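Local coordinates for SalCYP truncation (Salinispora tropica, PDB 7ABB), which is a member of the cytochrome P450 family, with a largely helical fold, and holds a bound heme c, at residues A[106-109]-A[110-114]; A[148-151]-A[152-155]; A[159-162]-A[163-167]. One frame throughout, in Å; residues are numbered along the deposited sequence.

Interaction 1 (A[106-109]-A[110-114])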
ATOM      1  N   ASP A 106     -12.119 -15.783  -2.608  1.00 20.38           N
ATOM      2  CA  ASP A 106     -12.855 -16.127  -3.827  1.00 20.45           C
ATOM      3  C   ASP A 106     -12.014 -15.865  -5.070  1.00 20.23           C
ATOM      4  O   ASP A 106     -12.112 -16.602  -6.059  1.00 20.07           O
ATOM      5  CB  ASP A 106     -14.163 -15.328  -3.903  1.00 21.29           C
ATOM      6  CG  ASP A 106     -15.208 -15.805  -2.916  1.00 30.40           C
ATOM      7  OD1 ASP A 106     -15.045 -16.873  -2.294  1.00 27.63           O
ATOM      8  OD2 ASP A 106     -16.230 -15.093  -2.775  1.00 32.23           O
ATOM      9  N   LEU A 107     -11.203 -14.808  -5.044  1.00 17.48           N
ATOM     10  CA  LEU A 107     -10.386 -14.377  -6.161  1.00 17.91           C
ATOM     11  C   LEU A 107      -9.007 -15.016  -6.164  1.00 18.72           C
ATOM     12  O   LEU A 107      -8.251 -14.801  -7.116  1.00 18.06           O
ATOM     13  CB  LEU A 107     -10.239 -12.855  -6.148  1.00 19.06           C
ATOM     14  CG  LEU A 107     -11.524 -12.037  -6.354  1.00 23.39           C
ATOM     15  CD1 LEU A 107     -11.259 -10.575  -6.130  1.00 24.05           C
ATOM     16  CD2 LEU A 107     -12.051 -12.245  -7.738  1.00 27.61           C
ATOM     17  N   THR A 108      -8.687 -15.838  -5.169  1.00 16.80           N
ATOM     18  CA  THR A 108      -7.307 -16.313  -5.068  1.00 16.60           C
ATOM     19  C   THR A 108      -6.951 -17.325  -6.157  1.00 18.10           C
ATOM     20  O   THR A 108      -5.822 -17.290  -6.656  1.00 17.44           O
ATOM     21  CB  THR A 108      -7.050 -16.863  -3.662  1.00 17.95           C
ATOM     22  OG1 THR A 108      -7.018 -15.769  -2.751  1.00 18.35           O
ATOM     23  CG2 THR A 108      -5.700 -17.577  -3.570  1.00 19.29           C
ATOM     24  N   PRO A 109      -7.843 -18.218  -6.603  1.00 16.45           N
ATOM     25  CA  PRO A 109      -7.454 -19.070  -7.739  1.00 18.16           C
ATOM     26  C   PRO A 109      -7.028 -18.258  -8.953  1.00 17.40           C
ATOM     27  O   PRO A 109      -6.055 -18.613  -9.633  1.00 18.73           O
ATOM     28  CB  PRO A 109      -8.705 -19.929  -7.963  1.00 20.68           C
ATOM     29  CG  PRO A 109      -9.294 -20.045  -6.570  1.00 21.33           C
ATOM     30  CD  PRO A 109      -9.118 -18.663  -6.012  1.00 18.64           C
ATOM     31  N   ALA A 110      -7.708 -17.137  -9.227  1.00 17.46           N
ATOM     32  CA  ALA A 110      -7.304 -16.285 -10.346  1.00 18.35           C
ATOM     33  C   ALA A 110      -5.962 -15.607 -10.079  1.00 17.87           C
ATOM     34  O   ALA A 110      -5.101 -15.554 -10.965  1.00 18.01           O
ATOM     35  CB  ALA A 110      -8.403 -15.251 -10.625  1.00 18.11           C
ATOM     36  N   ILE A 111      -5.763 -15.103  -8.863  1.00 18.19           N
ATOM     37  CA  ILE A 111      -4.488 -14.499  -8.492  1.00 17.11           C
ATOM     38  C   ILE A 111      -3.363 -15.508  -8.656  1.00 15.75           C
ATOM     39  O   ILE A 111      -2.294 -15.203  -9.200  1.00 16.09           O
ATOM     40  CB  ILE A 111      -4.555 -13.989  -7.045  1.00 16.19           C
ATOM     41  CG1 ILE A 111      -5.568 -12.854  -6.896  1.00 18.11           C
ATOM     42  CG2 ILE A 111      -3.161 -13.554  -6.586  1.00 16.58           C
ATOM     43  CD1 ILE A 111      -5.824 -12.514  -5.452  1.00 18.63           C
ATOM     44  N   ARG A 112      -3.596 -16.728  -8.176  1.00 16.18           N
ATOM     45  CA  ARG A 112      -2.578 -17.771  -8.233  1.00 14.88           C
ATOM     46  C   ARG A 112      -2.231 -18.140  -9.667  1.00 18.27           C
ATOM     47  O   ARG A 112      -1.052 -18.295 -10.016  1.00 17.50           O
ATOM     48  CB  ARG A 112      -3.064 -18.992  -7.456  1.00 17.41           C
ATOM     49  CG  ARG A 112      -1.964 -20.039  -7.257  1.00 17.76           C
ATOM     50  CD  ARG A 112      -2.407 -21.250  -6.458  1.00 19.88           C
ATOM     51  NE  ARG A 112      -2.835 -20.843  -5.138  1.00 21.75           N
ATOM     52  CZ  ARG A 112      -2.041 -20.420  -4.155  1.00 27.25           C
ATOM     53  NH1 ARG A 112      -0.715 -20.362  -4.292  1.00 22.72           N
ATOM     54  NH2 ARG A 112      -2.591 -20.043  -3.008  1.00 27.01           N
ATOM     55  N   ALA A 113      -3.252 -18.305 -10.517  1.00 18.19           N
ATOM     56  CA  ALA A 113      -2.994 -18.664 -11.908  1.00 17.83           C
ATOM     57  C   ALA A 113      -2.242 -17.554 -12.627  1.00 17.42           C
ATOM     58  O   ALA A 113      -1.393 -17.823 -13.490  1.00 18.42           O
ATOM     59  CB  ALA A 113      -4.302 -18.975 -12.624  1.00 18.52           C
ATOM     60  N   ASN A 114      -2.564 -16.304 -12.281  1.00 18.33           N
ATOM     61  CA  ASN A 114      -1.853 -15.132 -12.786  1.00 17.39           C
ATOM     62  C   ASN A 114      -0.370 -15.182 -12.399  1.00 17.10           C
ATOM     63  O   ASN A 114       0.509 -15.137 -13.273  1.00 17.78           O
ATOM     64  CB  ASN A 114      -2.584 -13.899 -12.243  1.00 16.94           C
ATOM     65  CG  ASN A 114      -1.935 -12.568 -12.558  1.00 17.47           C
ATOM     66  OD1 ASN A 114      -1.007 -12.437 -13.345  1.00 21.98           O
ATOM     67  ND2 ASN A 114      -2.452 -11.540 -11.901  1.00 18.49           N
TER
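Three successive i to i+4 backbone bonds join 106-109 to 110-114: Ile111 N to Leu107 O (3.1 Å), Arg112 N to Thr108 O (2.8 Å) and Ala113 N to Pro109 O (3.0 Å). CG1 of Ile111 rests 3.3 Å from Leu107 O, the oxygen its own backbone N binds, and CD1 carries on to Thr108 CA, 4.1 Å away. On another side of the turn, Thr108 CG2 and Arg112 NH2 meet at 4.0 Å, a van der Waals touch of a methyl on the guanidinium nitrogen, from an oblique direction. The methyl stands there because CG2 lies anti to the backbone N, while OG1, beside that N, bonds to Ala104 O. Arg112, its chain bent at chi3 (-60°), forms salt bridges through NH1 with Glu357 and Glu358, which probably steady the group against Thr108. Ile111 is buried against Tyr138 and Asn142 of helix 130-147 and Tyr347 of helix 345-362. A proline in the first turn, where its missing N-H costs the helix no i to i+4 bond, is characteristic of the start of an alpha helix, here helix 108-120 of the P450 fold.

Interaction 2 (A[148-151]-A[152-155]); sequences GWPL and ADLD
Pro150 meets Asp153 across a single turn of chain, and Ala152, the first residue of 152-155, continues the 3-10 coil between them. Asp153 comes next and makes the side-chain contact, with Pro150. Its N-H bonds to Pro150 O at 2.9 Å, an i to i+3 link. With CG beside its own backbone N (chi1 -59°), the carboxylate is brought back toward the proline: OD2 lies 3.8 Å from Pro150 CD and nearly as close to CB and CG, a van der Waals contact across the ring. That same oxygen is hydrogen-bonded to Tyr189 OH of helix 182-199, a helix that also packs on Pro150. Asp153 holds the N-cap position, yet its side chain makes no capping bond. Leu154 repeats the i to i+3 pattern, N to Leu151 O at 3.1 Å, and sets CB 3.4 Å from the same oxygen. Beyond the turn, Leu151 and Leu154 both reach Glu141 of helix 130-147. Two consecutive i to i+3 bonds are the signature of a 3-10 turn, which here leads from the loop after helix 130-147 into the alpha helix 154-165.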
ATOM      1  N   GLY A 148     -13.351  -4.563 -11.455  1.00 20.49           N
ATOM      2  CA  GLY A 148     -14.220  -4.750 -12.592  1.00 22.12           C
ATOM      3  C   GLY A 148     -13.792  -4.035 -13.852  1.00 23.50           C
ATOM      4  O   GLY A 148     -14.650  -3.743 -14.701  1.00 25.42           O
ATOM      5  N   TRP A 149     -12.499  -3.747 -14.012  1.00 20.76           N
ATOM      6  CA  TRP A 149     -11.980  -3.119 -15.227  1.00 22.65           C
ATOM      7  C   TRP A 149     -11.603  -4.200 -16.248  1.00 23.64           C
ATOM      8  O   TRP A 149     -10.905  -5.155 -15.880  1.00 24.59           O
ATOM      9  CB  TRP A 149     -10.753  -2.268 -14.894  1.00 21.17           C
ATOM     10  CG  TRP A 149     -11.055  -1.004 -14.152  1.00 19.46           C
ATOM     11  CD1 TRP A 149     -12.100  -0.167 -14.382  1.00 24.66           C
ATOM     12  CD2 TRP A 149     -10.311  -0.436 -13.069  1.00 20.36           C
ATOM     13  NE1 TRP A 149     -12.063   0.897 -13.513  1.00 25.61           N
ATOM     14  CE2 TRP A 149     -10.967   0.759 -12.701  1.00 22.48           C
ATOM     15  CE3 TRP A 149      -9.154  -0.815 -12.383  1.00 22.61           C
ATOM     16  CZ2 TRP A 149     -10.522   1.564 -11.660  1.00 22.59           C
ATOM     17  CZ3 TRP A 149      -8.700  -0.005 -11.343  1.00 22.74           C
ATOM     18  CH2 TRP A 149      -9.383   1.180 -11.004  1.00 23.27           C
ATOM     19  N   PRO A 150     -12.057  -4.088 -17.508  1.00 25.05           N
ATOM     20  CA  PRO A 150     -11.778  -5.129 -18.518  1.00 27.27           C
ATOM     21  C   PRO A 150     -10.283  -5.398 -18.682  1.00 25.54           C
ATOM     22  O   PRO A 150      -9.485  -4.479 -18.893  1.00 27.53           O
ATOM     23  CB  PRO A 150     -12.378  -4.549 -19.804  1.00 29.57           C
ATOM     24  CG  PRO A 150     -13.407  -3.578 -19.358  1.00 31.16           C
ATOM     25  CD  PRO A 150     -12.855  -2.987 -18.065  1.00 27.00           C
ATOM     26  N   LEU A 151      -9.908  -6.682 -18.629  1.00 27.51           N
ATOM     27  CA  LEU A 151      -8.492  -7.034 -18.644  1.00 31.10           C
ATOM     28  C   LEU A 151      -7.809  -6.721 -19.971  1.00 25.62           C
ATOM     29  O   LEU A 151      -6.579  -6.597 -19.986  1.00 30.08           O
ATOM     30  CB  LEU A 151      -8.309  -8.506 -18.276  1.00 45.11           C
ATOM     31  CG  LEU A 151      -8.510  -8.814 -16.780  1.00 37.74           C
ATOM     32  CD1 LEU A 151      -8.329 -10.296 -16.499  1.00 41.65           C
ATOM     33  CD2 LEU A 151      -7.577  -8.004 -15.850  1.00 44.37           C
ATOM     34  N   ALA A 152      -8.561  -6.542 -21.059  1.00 30.57           N
ATOM     35  CA  ALA A 152      -7.960  -6.070 -22.298  1.00 32.01           C
ATOM     36  C   ALA A 152      -7.297  -4.707 -22.145  1.00 31.69           C
ATOM     37  O   ALA A 152      -6.447  -4.357 -22.967  1.00 33.21           O
ATOM     38  CB  ALA A 152      -9.015  -6.010 -23.410  1.00 35.05           C
ATOM     39  N   ASP A 153      -7.647  -3.936 -21.109  1.00 28.57           N
ATOM     40  CA  ASP A 153      -7.099  -2.597 -20.918  1.00 27.49           C
ATOM     41  C   ASP A 153      -5.824  -2.586 -20.083  1.00 25.40           C
ATOM     42  O   ASP A 153      -5.327  -1.504 -19.761  1.00 29.44           O
ATOM     43  CB  ASP A 153      -8.128  -1.682 -20.242  1.00 26.57           C
ATOM     44  CG  ASP A 153      -9.414  -1.541 -21.036  1.00 33.10           C
ATOM     45  OD1 ASP A 153      -9.398  -1.703 -22.282  1.00 34.43           O
ATOM     46  OD2 ASP A 153     -10.456  -1.249 -20.405  1.00 33.24           O
ATOM     47  N   LEU A 154      -5.278  -3.758 -19.739  1.00 26.05           N
ATOM     48  CA  LEU A 154      -4.141  -3.806 -18.823  1.00 24.15           C
ATOM     49  C   LEU A 154      -2.946  -3.024 -19.360  1.00 24.92           C
ATOM     50  O   LEU A 154      -2.306  -2.266 -18.623  1.00 27.08           O
ATOM     51  CB  LEU A 154      -3.751  -5.258 -18.553  1.00 25.60           C
ATOM     52  CG  LEU A 154      -2.676  -5.471 -17.474  1.00 32.31           C
ATOM     53  CD1 LEU A 154      -2.798  -6.869 -16.915  1.00 50.92           C
ATOM     54  CD2 LEU A 154      -1.266  -5.236 -17.996  1.00 35.58           C
ATOM     55  N   ASP A 155      -2.588  -3.237 -20.628  1.00 30.20           N
ATOM     56  CA  ASP A 155      -1.424  -2.544 -21.165  1.00 28.26           C
ATOM     57  C   ASP A 155      -1.620  -1.035 -21.102  1.00 28.84           C
ATOM     58  O   ASP A 155      -0.685  -0.295 -20.778  1.00 31.63           O
ATOM     59  CB  ASP A 155      -1.144  -3.000 -22.600  1.00 31.14           C
ATOM     60  CG  ASP A 155      -0.645  -4.443 -22.680  1.00 42.21           C
ATOM     61  OD1 ASP A 155       0.028  -4.904 -21.740  1.00 41.71           O
ATOM     62  OD2 ASP A 155      -0.925  -5.114 -23.697  1.00 51.85           O
TER

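Interaction 3 (A[159-162]-A[163-167])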
ATOM      1  N   ALA A 159       0.650   1.465 -18.638  1.00 26.27           N
ATOM      2  CA  ALA A 159       1.368   2.624 -19.159  1.00 30.28           C
ATOM      3  C   ALA A 159       1.064   3.877 -18.347  1.00 35.84           C
ATOM      4  O   ALA A 159       1.957   4.695 -18.096  1.00 30.28           O
ATOM      5  CB  ALA A 159       1.003   2.837 -20.629  1.00 39.91           C
ATOM      6  N   ILE A 160      -0.193   4.057 -17.940  1.00 30.85           N
ATOM      7  CA  ILE A 160      -0.537   5.187 -17.081  1.00 29.36           C
ATOM      8  C   ILE A 160       0.217   5.090 -15.759  1.00 29.05           C
ATOM      9  O   ILE A 160       0.833   6.058 -15.297  1.00 29.76           O
ATOM     10  CB  ILE A 160      -2.058   5.245 -16.859  1.00 26.76           C
ATOM     11  CG1 ILE A 160      -2.762   5.549 -18.186  1.00 28.19           C
ATOM     12  CG2 ILE A 160      -2.401   6.295 -15.802  1.00 33.35           C
ATOM     13  CD1 ILE A 160      -4.287   5.575 -18.098  1.00 32.47           C
ATOM     14  N   ASN A 161       0.174   3.914 -15.136  1.00 27.47           N
ATOM     15  CA  ASN A 161       0.806   3.731 -13.836  1.00 26.20           C
ATOM     16  C   ASN A 161       2.304   4.013 -13.906  1.00 27.03           C
ATOM     17  O   ASN A 161       2.860   4.698 -13.043  1.00 27.06           O
ATOM     18  CB  ASN A 161       0.544   2.311 -13.343  1.00 24.78           C
ATOM     19  CG  ASN A 161       1.254   2.007 -12.050  1.00 44.46           C
ATOM     20  OD1 ASN A 161       2.463   1.787 -12.037  1.00 56.60           O
ATOM     21  ND2 ASN A 161       0.513   1.978 -10.959  1.00 51.27           N
ATOM     22  N   VAL A 162       2.973   3.496 -14.938  1.00 29.38           N
ATOM     23  CA  VAL A 162       4.418   3.691 -15.077  1.00 27.21           C
ATOM     24  C   VAL A 162       4.749   5.165 -15.285  1.00 29.78           C
ATOM     25  O   VAL A 162       5.717   5.685 -14.718  1.00 34.80           O
ATOM     26  CB  VAL A 162       4.951   2.818 -16.228  1.00 35.51           C
ATOM     27  CG1 VAL A 162       6.382   3.213 -16.602  1.00 46.29           C
ATOM     28  CG2 VAL A 162       4.877   1.347 -15.838  1.00 35.69           C
ATOM     29  N   ALA A 163       3.975   5.859 -16.122  1.00 34.35           N
ATOM     30  CA  ALA A 163       4.213   7.283 -16.332  1.00 37.65           C
ATOM     31  C   ALA A 163       4.077   8.062 -15.029  1.00 33.32           C
ATOM     32  O   ALA A 163       4.806   9.032 -14.794  1.00 38.78           O
ATOM     33  CB  ALA A 163       3.246   7.826 -17.382  1.00 36.05           C
ATOM     34  N   MET A 164       3.152   7.645 -14.164  1.00 33.20           N
ATOM     35  CA  MET A 164       2.978   8.331 -12.891  1.00 39.98           C
ATOM     36  C   MET A 164       4.171   8.093 -11.976  1.00 38.71           C
ATOM     37  O   MET A 164       4.647   9.022 -11.319  1.00 36.61           O
ATOM     38  CB  MET A 164       1.684   7.872 -12.225  1.00 40.90           C
ATOM     39  CG  MET A 164       0.447   8.342 -12.965  1.00 39.89           C
ATOM     40  SD  MET A 164      -1.087   8.014 -12.074  1.00 38.80           S
ATOM     41  CE  MET A 164      -2.232   8.965 -13.045  1.00 47.78           C
ATOM     42  N   ILE A 165       4.670   6.859 -11.918  1.00 30.89           N
ATOM     43  CA  ILE A 165       5.865   6.585 -11.121  1.00 29.55           C
ATOM     44  C   ILE A 165       7.036   7.419 -11.629  1.00 38.41           C
ATOM     45  O   ILE A 165       7.763   8.043 -10.847  1.00 41.26           O
ATOM     46  CB  ILE A 165       6.199   5.085 -11.139  1.00 29.11           C
ATOM     47  CG1 ILE A 165       5.125   4.285 -10.406  1.00 28.16           C
ATOM     48  CG2 ILE A 165       7.568   4.837 -10.475  1.00 34.68           C
ATOM     49  CD1 ILE A 165       5.203   2.799 -10.658  1.00 28.23           C
ATOM     50  N   ARG A 166       7.236   7.438 -12.948  1.00 41.61           N
ATOM     51  CA  ARG A 166       8.380   8.108 -13.561  1.00 39.43           C
ATOM     52  C   ARG A 166       8.208   9.616 -13.678  1.00 56.31           C
ATOM     53  O   ARG A 166       9.036  10.263 -14.328  1.00 70.23           O
ATOM     54  CB  ARG A 166       8.651   7.527 -14.950  1.00 41.82           C
ATOM     55  CG  ARG A 166       9.104   6.076 -14.938  1.00 49.84           C
ATOM     56  CD  ARG A 166       9.839   5.697 -16.213  1.00 59.66           C
ATOM     57  NE  ARG A 166      10.857   4.680 -15.962  1.00 70.04           N
ATOM     58  CZ  ARG A 166      12.083   4.938 -15.512  1.00 69.63           C
ATOM     59  NH1 ARG A 166      12.944   3.945 -15.318  1.00 74.97           N
ATOM     60  NH2 ARG A 166      12.456   6.187 -15.254  1.00 69.02           N
ATOM     61  N   SER A 167       7.168  10.187 -13.080  1.00 52.49           N
ATOM     62  CA  SER A 167       6.963  11.630 -13.113  1.00 57.54           C
ATOM     63  C   SER A 167       8.247  12.379 -12.766  1.00 66.26           C
ATOM     64  O   SER A 167       8.917  12.923 -13.644  1.00 76.08           O
ATOM     65  CB  SER A 167       5.854  12.029 -12.144  1.00 56.37           C
ATOM     66  OG  SER A 167       4.601  11.546 -12.591  1.00 65.42           O
TER
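Asn161 turns its amide toward Ile165 through two torsions: CG is anti to the backbone N (chi1 176°), and chi2 of -76° aims OD1 along the helix at the Ile165 end methyl. This is the last part of the alpha helix 154-165 in the P450 fold, where side chains four residues apart meet alongside the backbone bonds. The two side chains cross at a slant, and OD1 comes to 3.2 Å from Ile165 CD1, a tight contact of the amide oxygen with a methyl. The amide nitrogen has its own partner, since ND2 bonds to Asp238 OD1, which probably helps fix the rotation of the group. One position earlier, Ile160 and Met164 run side by side, pointing the same way. Met164, extended beyond CG, places CE 3.8 Å from Ile160 CG2, and its CG rests 3.3 Å from Ile160 O. Both pack on neighbouring helices: Ile160 meets Phe233 of helix 222-235 and Ala185 of helix 182-199, while Met164 meets Leu234 and Ala182. Along the backbone, four i to i+4 bonds run from Ala163 N to Ala159 O through to Arg166 N to Val162 O, the last at 2.9 Å. Arg166 then leaves helical geometry, and at Ser167 the hydroxyl donates to Met164 O, with OG 2.8 Å from that oxygen, on the face of the carbonyl plane from which Ser167 N also approaches.

Interactions 2 and 3 share helix 154-165: the first is its entry, the second its final turns, with centres about 17 Å apart. Interaction 1 opens a different helix, 108-120, and comes within about 7 Å of interaction 2 at the nearest atoms without touching it. Helix 130-147 borders all three. Interactions 1 and 2 are surface contacts, whereas interaction 3 is partly buried. Backbone bonding differs too: i to i+3 at the start of 154-165, i to i+4 across 107-113 and 159-166, although interaction 1 also begins a helix. In the surface contacts Arg112 and Asp153 bond to residues of other helices, as the amide of Asn161 does in interaction 3, where an aliphatic pair is added.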